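Local atomic coordinates of uncharacterized protein (Bacteroides vulgatus, PDB entry 4QB7), a protein that probably serves as a subunit of the fimbrial tip, part of surface filaments that mediate cell adhesion and biofilm formation. Residues T184-F189 / I293-T298; F189-K194 / W243-S248; K90-A95 / I148-N153. All blocks are in the same frame, centred on the assembly; numbering follows the deposited sequence.

Contact 1 of 3, residues T184-F189 / I293-T298; sequences TDTKIF and IVTKVT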
loop_
_atom_site.group_PDB
_atom_site.type_symbol
_atom_site.label_atom_id
_atom_site.label_comp_id
_atom_site.label_asym_id
_atom_site.label_seq_id
_atom_site.Cartn_x
_atom_site.Cartn_y
_atom_site.Cartn_z
ATOM N N THR A 184 -7.320 30.983 -22.893
ATOM C CA THR A 184 -8.122 31.512 -21.805
ATOM C C THR A 184 -9.569 31.017 -21.826
ATOM O O THR A 184 -10.225 31.017 -20.784
ATOM C CB THR A 184 -8.089 33.060 -21.855
ATOM O OG1 THR A 184 -8.585 33.547 -23.111
ATOM C CG2 THR A 184 -6.710 33.631 -21.578
ATOM N N ASP A 185 -10.060 30.596 -22.998
ATOM C CA ASP A 185 -11.457 30.248 -23.229
ATOM C C ASP A 185 -11.791 28.748 -23.214
ATOM O O ASP A 185 -12.948 28.395 -23.494
ATOM C CB ASP A 185 -11.882 30.856 -24.561
ATOM C CG ASP A 185 -12.303 32.313 -24.452
ATOM O OD1 ASP A 185 -11.791 33.022 -23.522
ATOM O OD2 ASP A 185 -13.157 32.757 -25.288
ATOM N N THR A 186 -10.814 27.879 -22.879
ATOM C CA THR A 186 -11.027 26.439 -22.829
ATOM C C THR A 186 -10.375 25.872 -21.576
ATOM O O THR A 186 -9.248 26.280 -21.210
ATOM C CB THR A 186 -10.520 25.772 -24.111
ATOM O OG1 THR A 186 -11.340 26.218 -25.192
ATOM C CG2 THR A 186 -10.582 24.259 -24.059
ATOM N N LYS A 187 -11.121 24.957 -20.883
ATOM C CA LYS A 187 -10.629 24.281 -19.681
ATOM C C LYS A 187 -10.968 22.791 -19.756
ATOM O O LYS A 187 -11.864 22.404 -20.507
ATOM C CB LYS A 187 -11.186 24.957 -18.404
ATOM C CG LYS A 187 -10.716 26.428 -18.287
ATOM C CD LYS A 187 -11.050 27.120 -17.018
ATOM C CE LYS A 187 -10.574 28.555 -17.025
ATOM N NZ LYS A 187 -9.085 28.665 -17.056
ATOM N N ILE A 188 -10.187 21.949 -19.073
ATOM C CA ILE A 188 -10.435 20.504 -19.013
ATOM C C ILE A 188 -10.715 20.166 -17.561
ATOM O O ILE A 188 -9.938 20.553 -16.675
ATOM C CB ILE A 188 -9.308 19.584 -19.589
ATOM C CG1 ILE A 188 -8.981 19.900 -21.019
ATOM C CG2 ILE A 188 -9.674 18.072 -19.455
ATOM C CD1 ILE A 188 -7.812 19.093 -21.508
ATOM N N PHE A 189 -11.797 19.411 -17.329
ATOM C CA PHE A 189 -12.206 18.962 -15.995
ATOM C C PHE A 189 -12.334 17.444 -15.942
ATOM O O PHE A 189 -13.011 16.860 -16.792
ATOM C CB PHE A 189 -13.531 19.617 -15.596
ATOM C CG PHE A 189 -13.490 21.123 -15.549
ATOM C CD1 PHE A 189 -13.024 21.788 -14.417
ATOM C CD2 PHE A 189 -13.933 21.880 -16.628
ATOM C CE1 PHE A 189 -12.989 23.186 -14.377
ATOM C CE2 PHE A 189 -13.918 23.277 -16.577
ATOM C CZ PHE A 189 -13.469 23.919 -15.445
ATOM N N ILE A 293 -14.301 18.964 -21.792
ATOM C CA ILE A 293 -13.533 20.054 -22.415
ATOM C C ILE A 293 -14.521 21.185 -22.596
ATOM O O ILE A 293 -15.460 21.064 -23.382
ATOM C CB ILE A 293 -12.793 19.649 -23.711
ATOM C CG1 ILE A 293 -11.969 18.346 -23.486
ATOM C CG2 ILE A 293 -11.897 20.826 -24.220
ATOM C CD1 ILE A 293 -11.514 17.705 -24.751
ATOM N N VAL A 294 -14.387 22.224 -21.770
ATOM C CA VAL A 294 -15.343 23.333 -21.689
ATOM C C VAL A 294 -14.797 24.561 -22.359
ATOM O O VAL A 294 -13.766 25.063 -21.937
ATOM C CB VAL A 294 -15.682 23.615 -20.193
ATOM C CG1 VAL A 294 -16.668 24.770 -20.044
ATOM C CG2 VAL A 294 -16.200 22.363 -19.511
ATOM N N THR A 295 -15.496 25.045 -23.390
ATOM C CA THR A 295 -15.156 26.258 -24.139
ATOM C C THR A 295 -16.194 27.351 -23.832
ATOM O O THR A 295 -17.394 27.098 -23.911
ATOM C CB THR A 295 -15.034 25.979 -25.647
ATOM O OG1 THR A 295 -14.124 24.903 -25.877
ATOM C CG2 THR A 295 -14.585 27.194 -26.434
ATOM N N LYS A 296 -15.719 28.572 -23.519
ATOM C CA LYS A 296 -16.547 29.741 -23.221
ATOM C C LYS A 296 -17.369 30.199 -24.422
ATOM O O LYS A 296 -16.844 30.287 -25.535
ATOM C CB LYS A 296 -15.658 30.904 -22.745
ATOM C CG LYS A 296 -16.387 32.201 -22.460
ATOM C CD LYS A 296 -15.490 33.206 -21.793
ATOM C CE LYS A 296 -16.190 34.523 -21.598
ATOM N NZ LYS A 296 -15.410 35.429 -20.726
ATOM N N VAL A 297 -18.651 30.509 -24.185
ATOM C CA VAL A 297 -19.515 31.107 -25.187
ATOM C C VAL A 297 -19.839 32.502 -24.636
ATOM O O VAL A 297 -19.525 33.500 -25.281
ATOM C CB VAL A 297 -20.740 30.255 -25.559
ATOM C CG1 VAL A 297 -21.700 31.048 -26.448
ATOM C CG2 VAL A 297 -20.297 28.972 -26.269
ATOM N N THR A 298 -20.374 32.570 -23.401
ATOM C CA THR A 298 -20.616 33.812 -22.666
ATOM C C THR A 298 -20.155 33.545 -21.238
ATOM O O THR A 298 -19.668 32.451 -20.953
ATOM C CB THR A 298 -22.077 34.330 -22.772
ATOM O OG1 THR A 298 -22.957 33.648 -21.873
ATOM C CG2 THR A 298 -22.624 34.318 -24.170
#
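T186 and T295 share one rotamer, OG1 anti to the carbonyl carbon and beside the backbone N (chi1 -66° and -53°), which turns their hydroxyls to each other across an antiparallel strand pair of this fimbrillin-like fold. The two OG1 atoms are 3.2 Å apart and hydrogen-bonded, though the donor cannot be assigned. The same torsion puts CG2 of T186 anti to its backbone N, where it packs on CG2 of I293 at 3.7 Å. I188 and I293 continue this face, running next to each other in the same direction.

The pairing illustrates how antiparallel register sorts side chains. T186–T295 and I188–I293 are non-hydrogen-bonded pairs, whereas K187–V294 between them is hydrogen-bonded, with K187 N to V294 O and V294 N to K187 O both at 2.8 Å. One residue beyond the last bridge, K296 N donates to D185 O, also 2.8 Å away. Beyond that bond the extended chain of K296 leads off, leaving its NZ 5.2 Å from D185 OD1, where the opposite charges may attract weakly without touching.

Strand 301-313 flanks strand 286-296 on its other edge, through backbone bonds of I293 with S305 and T295 with L303. On the face of K187 and V294, methyl CG2 of V294 sits at the edge of the F189 ring, near its plane, 3.7 Å from CD2.

Contact 2 of 3, residues F189-K194 / W243-S248; sequences FVTGLK and WGYNKS. With SO4 (sulfate ion), chain F; SO4 (sulfate ion), chain K; SO4 (sulfate ion), chain C.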
loop_
_atom_site.group_PDB
_atom_site.type_symbol
_atom_site.label_atom_id
_atom_site.label_comp_id
_atom_site.label_asym_id
_atom_site.label_seq_id
_atom_site.Cartn_x
_atom_site.Cartn_y
_atom_site.Cartn_z
ATOM N N PHE A 189 -11.797 19.411 -17.329
ATOM C CA PHE A 189 -12.206 18.962 -15.995
ATOM C C PHE A 189 -12.334 17.444 -15.942
ATOM O O PHE A 189 -13.011 16.860 -16.792
ATOM C CB PHE A 189 -13.531 19.617 -15.596
ATOM C CG PHE A 189 -13.490 21.123 -15.549
ATOM C CD1 PHE A 189 -13.024 21.788 -14.417
ATOM C CD2 PHE A 189 -13.933 21.880 -16.628
ATOM C CE1 PHE A 189 -12.989 23.186 -14.377
ATOM C CE2 PHE A 189 -13.918 23.277 -16.577
ATOM C CZ PHE A 189 -13.469 23.919 -15.445
ATOM N N VAL A 190 -11.681 16.801 -14.966
ATOM C CA VAL A 190 -11.804 15.349 -14.810
ATOM C C VAL A 190 -12.949 15.110 -13.814
ATOM O O VAL A 190 -13.009 15.768 -12.763
ATOM C CB VAL A 190 -10.472 14.673 -14.418
ATOM C CG1 VAL A 190 -10.685 13.215 -13.995
ATOM C CG2 VAL A 190 -9.471 14.768 -15.567
ATOM N N THR A 191 -13.899 14.224 -14.182
ATOM C CA THR A 191 -15.110 13.985 -13.389
ATOM C C THR A 191 -15.225 12.539 -12.890
ATOM O O THR A 191 -16.051 12.247 -12.022
ATOM C CB THR A 191 -16.330 14.334 -14.257
ATOM O OG1 THR A 191 -16.266 13.552 -15.451
ATOM C CG2 THR A 191 -16.369 15.814 -14.663
ATOM N N GLY A 192 -14.440 11.637 -13.453
ATOM C CA GLY A 192 -14.521 10.231 -13.080
ATOM C C GLY A 192 -13.270 9.458 -13.424
ATOM O O GLY A 192 -12.516 9.852 -14.316
ATOM N N LEU A 193 -13.044 8.362 -12.703
ATOM C CA LEU A 193 -11.894 7.487 -12.882
ATOM C C LEU A 193 -12.215 6.109 -12.319
ATOM O O LEU A 193 -12.744 5.997 -11.213
ATOM C CB LEU A 193 -10.629 8.061 -12.208
ATOM C CG LEU A 193 -9.316 7.341 -12.519
ATOM C CD1 LEU A 193 -8.772 7.726 -13.871
ATOM C CD2 LEU A 193 -8.300 7.655 -11.507
ATOM N N LYS A 194 -11.922 5.069 -13.109
ATOM C CA LYS A 194 -12.079 3.668 -12.744
ATOM C C LYS A 194 -10.768 2.939 -13.008
ATOM O O LYS A 194 -10.042 3.314 -13.935
ATOM C CB LYS A 194 -13.216 2.996 -13.546
ATOM C CG LYS A 194 -14.620 3.395 -13.171
ATOM C CD LYS A 194 -15.588 2.709 -14.074
ATOM C CE LYS A 194 -17.026 3.050 -13.789
ATOM N NZ LYS A 194 -17.881 1.826 -13.779
ATOM N N TRP A 243 -18.369 29.506 -16.554
ATOM C CA TRP A 243 -19.195 29.784 -17.742
ATOM C C TRP A 243 -20.418 28.867 -17.839
ATOM O O TRP A 243 -20.695 28.343 -18.905
ATOM C CB TRP A 243 -18.344 29.652 -19.043
ATOM C CG TRP A 243 -16.983 30.270 -18.984
ATOM C CD1 TRP A 243 -16.675 31.543 -18.604
ATOM C CD2 TRP A 243 -15.745 29.657 -19.371
ATOM N NE1 TRP A 243 -15.316 31.751 -18.693
ATOM C CE2 TRP A 243 -14.723 30.619 -19.188
ATOM C CE3 TRP A 243 -15.396 28.386 -19.867
ATOM C CZ2 TRP A 243 -13.381 30.350 -19.471
ATOM C CZ3 TRP A 243 -14.064 28.123 -20.152
ATOM C CH2 TRP A 243 -13.073 29.091 -19.937
ATOM N N GLY A 244 -21.125 28.669 -16.735
ATOM C CA GLY A 244 -22.281 27.777 -16.664
ATOM C C GLY A 244 -21.953 26.341 -16.296
ATOM O O GLY A 244 -22.839 25.589 -15.886
ATOM N N TYR A 245 -20.684 25.935 -16.447
ATOM C CA TYR A 245 -20.241 24.576 -16.118
ATOM C C TYR A 245 -20.163 24.453 -14.609
ATOM O O TYR A 245 -19.421 25.211 -13.997
ATOM C CB TYR A 245 -18.893 24.240 -16.801
ATOM C CG TYR A 245 -18.379 22.855 -16.474
ATOM C CD1 TYR A 245 -18.774 21.746 -17.222
ATOM C CD2 TYR A 245 -17.525 22.640 -15.390
ATOM C CE1 TYR A 245 -18.290 20.471 -16.933
ATOM C CE2 TYR A 245 -17.063 21.366 -15.078
ATOM C CZ TYR A 245 -17.426 20.292 -15.867
ATOM O OH TYR A 245 -16.927 19.052 -15.589
ATOM N N ASN A 246 -20.941 23.543 -14.002
ATOM C CA ASN A 246 -20.939 23.427 -12.556
ATOM C C ASN A 246 -20.963 21.975 -12.031
ATOM O O ASN A 246 -21.489 21.691 -10.944
ATOM C CB ASN A 246 -22.078 24.237 -11.955
ATOM C CG ASN A 246 -23.443 23.699 -12.174
ATOM O OD1 ASN A 246 -23.687 22.886 -13.067
ATOM N ND2 ASN A 246 -24.362 24.145 -11.340
ATOM N N LYS A 247 -20.275 21.102 -12.725
ATOM C CA LYS A 247 -20.114 19.704 -12.352
ATOM C C LYS A 247 -19.005 19.586 -11.286
ATOM O O LYS A 247 -18.009 20.296 -11.368
ATOM C CB LYS A 247 -19.777 18.924 -13.655
ATOM C CG LYS A 247 -19.694 17.423 -13.560
ATOM C CD LYS A 247 -21.027 16.724 -13.633
ATOM C CE LYS A 247 -20.785 15.255 -13.391
ATOM N NZ LYS A 247 -21.992 14.574 -12.863
ATOM N N SER A 248 -19.178 18.725 -10.272
ATOM C CA SER A 248 -18.141 18.458 -9.252
ATOM C C SER A 248 -16.997 17.770 -9.990
ATOM O O SER A 248 -17.221 16.727 -10.634
ATOM C CB SER A 248 -18.696 17.595 -8.117
ATOM O OG SER A 248 -17.742 17.270 -7.118
HETATM S S SO4 F . -21.921 16.313 -9.780
HETATM O O1 SO4 F . -21.716 17.755 -9.843
HETATM O O2 SO4 F . -20.643 15.576 -9.912
HETATM O O3 SO4 F . -22.522 15.979 -8.484
HETATM O O4 SO4 F . -22.812 15.866 -10.842
HETATM S S SO4 K . -18.853 11.575 -14.746
HETATM O O1 SO4 K . -18.603 12.766 -15.473
HETATM O O2 SO4 K . -19.715 10.746 -15.560
HETATM O O3 SO4 K . -17.596 10.916 -14.559
HETATM O O4 SO4 K . -19.481 11.901 -13.433
HETATM S S SO4 C . -22.925 21.183 -16.630
HETATM O O1 SO4 C . -22.418 21.422 -18.004
HETATM O O2 SO4 C . -22.143 20.126 -16.032
HETATM O O3 SO4 C . -22.679 22.414 -15.881
HETATM O O4 SO4 C . -24.376 20.833 -16.657
#
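The phenol oxygen of Y245 is held at a meeting point of strand and loop: it is hydrogen-bonded to OD2 of D292, on the adjacent strand 286-296, while carbon atoms from strand 186-196 pack against it. F189 CB lies 3.4 Å from Y245 OH, and T191 CG2 approaches that same OH to 3.4 Å. CG of Y245 is anti to its backbone N (chi1 179°), on a side chain that leaves the loop toward the strand.

There it forms an offset stack with F189, the ring centroids 4.6 Å apart and the planes inclined by 17°. The two side chains slide past each other in opposite directions, so that CE2 of Y245 rests over one face of F189 near the rim, 3.5 Å from CD2. T191 CG2 also meets CG of K247 at 3.9 Å, the two side chains crossing at about a right angle. T191 and G192 together face N290, a classic beta bulge in the strand.

Three sulfate ions, probably from the crystallisation liquor, border the contact. N246 N donates to one at 2.8 Å (O3, chain C), and S248 N to another at 2.8 Å (O1, chain F). K247 NZ lies near that second ion too, modelled too close for the bond to be certain, and the third lies beside T191 OG1 at a distance too short to be trusted.

The chemistry is thus divided: the amides of N246 and S248 point away from the stack to sulfate oxygens, whereas the join of loop to strand is mainly apolar, with the phenol hydroxyl satisfied by a carboxylate of the same sheet.

Contact 3 of 3, residues K90-A95 / I148-N153; sequences KITFFA and IQDQTN. With SO4 (sulfate ion), chain I.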
loop_
_atom_site.group_PDB
_atom_site.type_symbol
_atom_site.label_atom_id
_atom_site.label_comp_id
_atom_site.label_asym_id
_atom_site.label_seq_id
_atom_site.Cartn_x
_atom_site.Cartn_y
_atom_site.Cartn_z
ATOM N N LYS A 90 18.803 -18.659 21.403
ATOM C CA LYS A 90 18.580 -17.512 20.523
ATOM C C LYS A 90 17.090 -17.272 20.308
ATOM O O LYS A 90 16.294 -18.209 20.456
ATOM C CB LYS A 90 19.291 -17.743 19.176
ATOM C CG LYS A 90 20.821 -17.719 19.303
ATOM C CD LYS A 90 21.564 -17.992 17.998
ATOM C CE LYS A 90 23.038 -17.935 18.290
ATOM N NZ LYS A 90 23.890 -18.454 17.193
ATOM N N ILE A 91 16.704 -16.012 19.992
ATOM C CA ILE A 91 15.304 -15.664 19.679
ATOM C C ILE A 91 15.252 -14.939 18.340
ATOM O O ILE A 91 16.003 -13.988 18.112
ATOM C CB ILE A 91 14.561 -14.856 20.792
ATOM C CG1 ILE A 91 14.682 -15.535 22.183
ATOM C CG2 ILE A 91 13.073 -14.668 20.426
ATOM C CD1 ILE A 91 14.397 -14.548 23.278
ATOM N N THR A 92 14.381 -15.421 17.446
ATOM C CA THR A 92 14.159 -14.843 16.133
ATOM C C THR A 92 12.814 -14.126 16.162
ATOM O O THR A 92 11.790 -14.692 16.575
ATOM C CB THR A 92 14.277 -15.903 15.025
ATOM O OG1 THR A 92 15.655 -16.156 14.836
ATOM C CG2 THR A 92 13.722 -15.423 13.688
ATOM N N PHE A 93 12.833 -12.871 15.707
ATOM C CA PHE A 93 11.667 -12.011 15.691
ATOM C C PHE A 93 11.220 -11.714 14.274
ATOM O O PHE A 93 12.019 -11.735 13.334
ATOM C CB PHE A 93 11.972 -10.696 16.445
ATOM C CG PHE A 93 12.362 -10.885 17.897
ATOM C CD1 PHE A 93 13.683 -11.138 18.253
ATOM C CD2 PHE A 93 11.406 -10.814 18.908
ATOM C CE1 PHE A 93 14.037 -11.344 19.593
ATOM C CE2 PHE A 93 11.762 -11.014 20.245
ATOM C CZ PHE A 93 13.079 -11.259 20.582
ATOM N N PHE A 94 9.907 -11.470 14.145
ATOM C CA PHE A 94 9.166 -10.998 12.973
ATOM C C PHE A 94 8.128 -10.019 13.489
ATOM O O PHE A 94 7.705 -10.130 14.644
ATOM C CB PHE A 94 8.503 -12.152 12.184
ATOM C CG PHE A 94 9.464 -13.198 11.691
ATOM C CD1 PHE A 94 10.173 -13.012 10.506
ATOM C CD2 PHE A 94 9.676 -14.367 12.415
ATOM C CE1 PHE A 94 11.071 -13.984 10.057
ATOM C CE2 PHE A 94 10.564 -15.346 11.954
ATOM C CZ PHE A 94 11.269 -15.137 10.793
ATOM N N ALA A 95 7.704 -9.079 12.659
ATOM C CA ALA A 95 6.699 -8.110 13.073
ATOM C C ALA A 95 5.896 -7.647 11.871
ATOM O O ALA A 95 6.399 -7.706 10.751
ATOM C CB ALA A 95 7.362 -6.922 13.751
ATOM N N ILE A 148 17.122 -9.069 13.153
ATOM C CA ILE A 148 16.262 -9.339 14.309
ATOM C C ILE A 148 16.072 -10.869 14.454
ATOM O O ILE A 148 15.237 -11.320 15.232
ATOM C CB ILE A 148 14.940 -8.548 14.371
ATOM C CG1 ILE A 148 14.029 -8.782 13.141
ATOM C CG2 ILE A 148 15.235 -7.075 14.628
ATOM C CD1 ILE A 148 12.557 -8.452 13.385
ATOM N N GLN A 149 16.903 -11.650 13.738
ATOM C CA GLN A 149 16.982 -13.109 13.811
ATOM C C GLN A 149 18.208 -13.506 14.610
ATOM O O GLN A 149 19.223 -12.788 14.598
ATOM C CB GLN A 149 17.045 -13.738 12.421
ATOM C CG GLN A 149 15.910 -13.294 11.547
ATOM C CD GLN A 149 15.927 -13.911 10.176
ATOM O OE1 GLN A 149 16.863 -14.621 9.783
ATOM N NE2 GLN A 149 14.881 -13.625 9.415
ATOM N N ASP A 150 18.121 -14.649 15.315
ATOM C CA ASP A 150 19.209 -15.204 16.150
ATOM C C ASP A 150 19.727 -14.172 17.157
ATOM O O ASP A 150 20.936 -13.932 17.261
ATOM C CB ASP A 150 20.363 -15.738 15.281
ATOM C CG ASP A 150 20.023 -16.950 14.455
ATOM O OD1 ASP A 150 19.103 -17.716 14.860
ATOM O OD2 ASP A 150 20.686 -17.155 13.426
ATOM N N GLN A 151 18.798 -13.561 17.893
ATOM C CA GLN A 151 19.145 -12.538 18.875
ATOM C C GLN A 151 19.383 -13.126 20.252
ATOM O O GLN A 151 18.712 -14.076 20.670
ATOM C CB GLN A 151 18.043 -11.471 18.951
ATOM C CG GLN A 151 17.796 -10.754 17.619
ATOM C CD GLN A 151 18.933 -9.824 17.260
ATOM O OE1 GLN A 151 19.784 -10.129 16.415
ATOM N NE2 GLN A 151 18.964 -8.653 17.882
ATOM N N THR A 152 20.379 -12.572 20.931
ATOM C CA THR A 152 20.702 -12.851 22.328
ATOM C C THR A 152 20.681 -11.502 23.050
ATOM O O THR A 152 20.545 -10.455 22.413
ATOM C CB THR A 152 22.027 -13.594 22.507
ATOM O OG1 THR A 152 23.136 -12.720 22.269
ATOM C CG2 THR A 152 22.109 -14.877 21.702
ATOM N N ASN A 153 20.864 -11.522 24.356
ATOM C CA ASN A 153 20.927 -10.328 25.180
ATOM C C ASN A 153 22.085 -9.416 24.737
ATOM O O ASN A 153 22.039 -8.220 24.981
ATOM C CB ASN A 153 21.111 -10.769 26.639
ATOM C CG ASN A 153 21.316 -9.656 27.632
ATOM O OD1 ASN A 153 20.531 -8.694 27.728
ATOM N ND2 ASN A 153 22.401 -9.761 28.383
HETATM S S SO4 I . 24.244 -18.890 13.689
HETATM O O1 SO4 I . 24.175 -17.466 13.330
HETATM O O2 SO4 I . 24.166 -19.725 12.494
HETATM O O3 SO4 I . 25.525 -19.151 14.335
HETATM O O4 SO4 I . 23.133 -19.180 14.598
HETATM O O HOH W 1 16.876 -18.077 16.684
HETATM O O HOH W 2 13.355 -11.455 10.803
#
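F93 and Q151 stand at about a right angle, with Q151 CB near the phenyl plane at its edge, 4.1 Å from CE1. The carbonyl O of I148 also lies in that plane at the edge, 3.4 Å from F93 CD1, and accepts a hydrogen bond from F93 N. T92 sets OG1 anti to its carbonyl carbon (chi1 -77°), beside the loop, where it takes a nearly straight bond (169°) from D150 N at 2.9 Å, while its CG2 packs on Q149 CG at 3.7 Å. A water links T92 OG1 to D150 OD1, which W52 N also binds. An alanine in place of T92 would probably leave D150 N without its acceptor and open a gap beside Q149. K90 runs extended next to T152 in the same direction and passes D150 at a slant, CD touching CB at 3.7 Å. I91 and Q151 exchange backbone bonds, a single antiparallel bridge.

Strand 90-97 bonds to strand 40-47 on one edge, while the loop lines its other until A95 bonds to D143 of strand 141-143. F93 and I148 both rest on V160 of strand 159-178, and W52 of helix 52-55 packs on T92 and Q149.

In the fold
Contacts 1 and 2 are one neighbourhood, contact 3 a remote one. The first two share F189 on strand 186-196, their centres are 12 Å apart, and along the chain contact 2 is nested within the loop that contact 1 closes. They also touch directly: Y245 CD1 lies 3.5 Å from V294 CG2, and W243 NE1 3.4 Å from K296 CD, so the 243-248 loop lies against the V294 face of the strand pair. Contact 3 closes earlier in the chain, in a different sheet on the opposite side of the chain's centre, with centres about 63 Å from contact 1 and 54 Å from contact 2. Sulfates lie beside both regions, though they probably come from the crystallisation liquor.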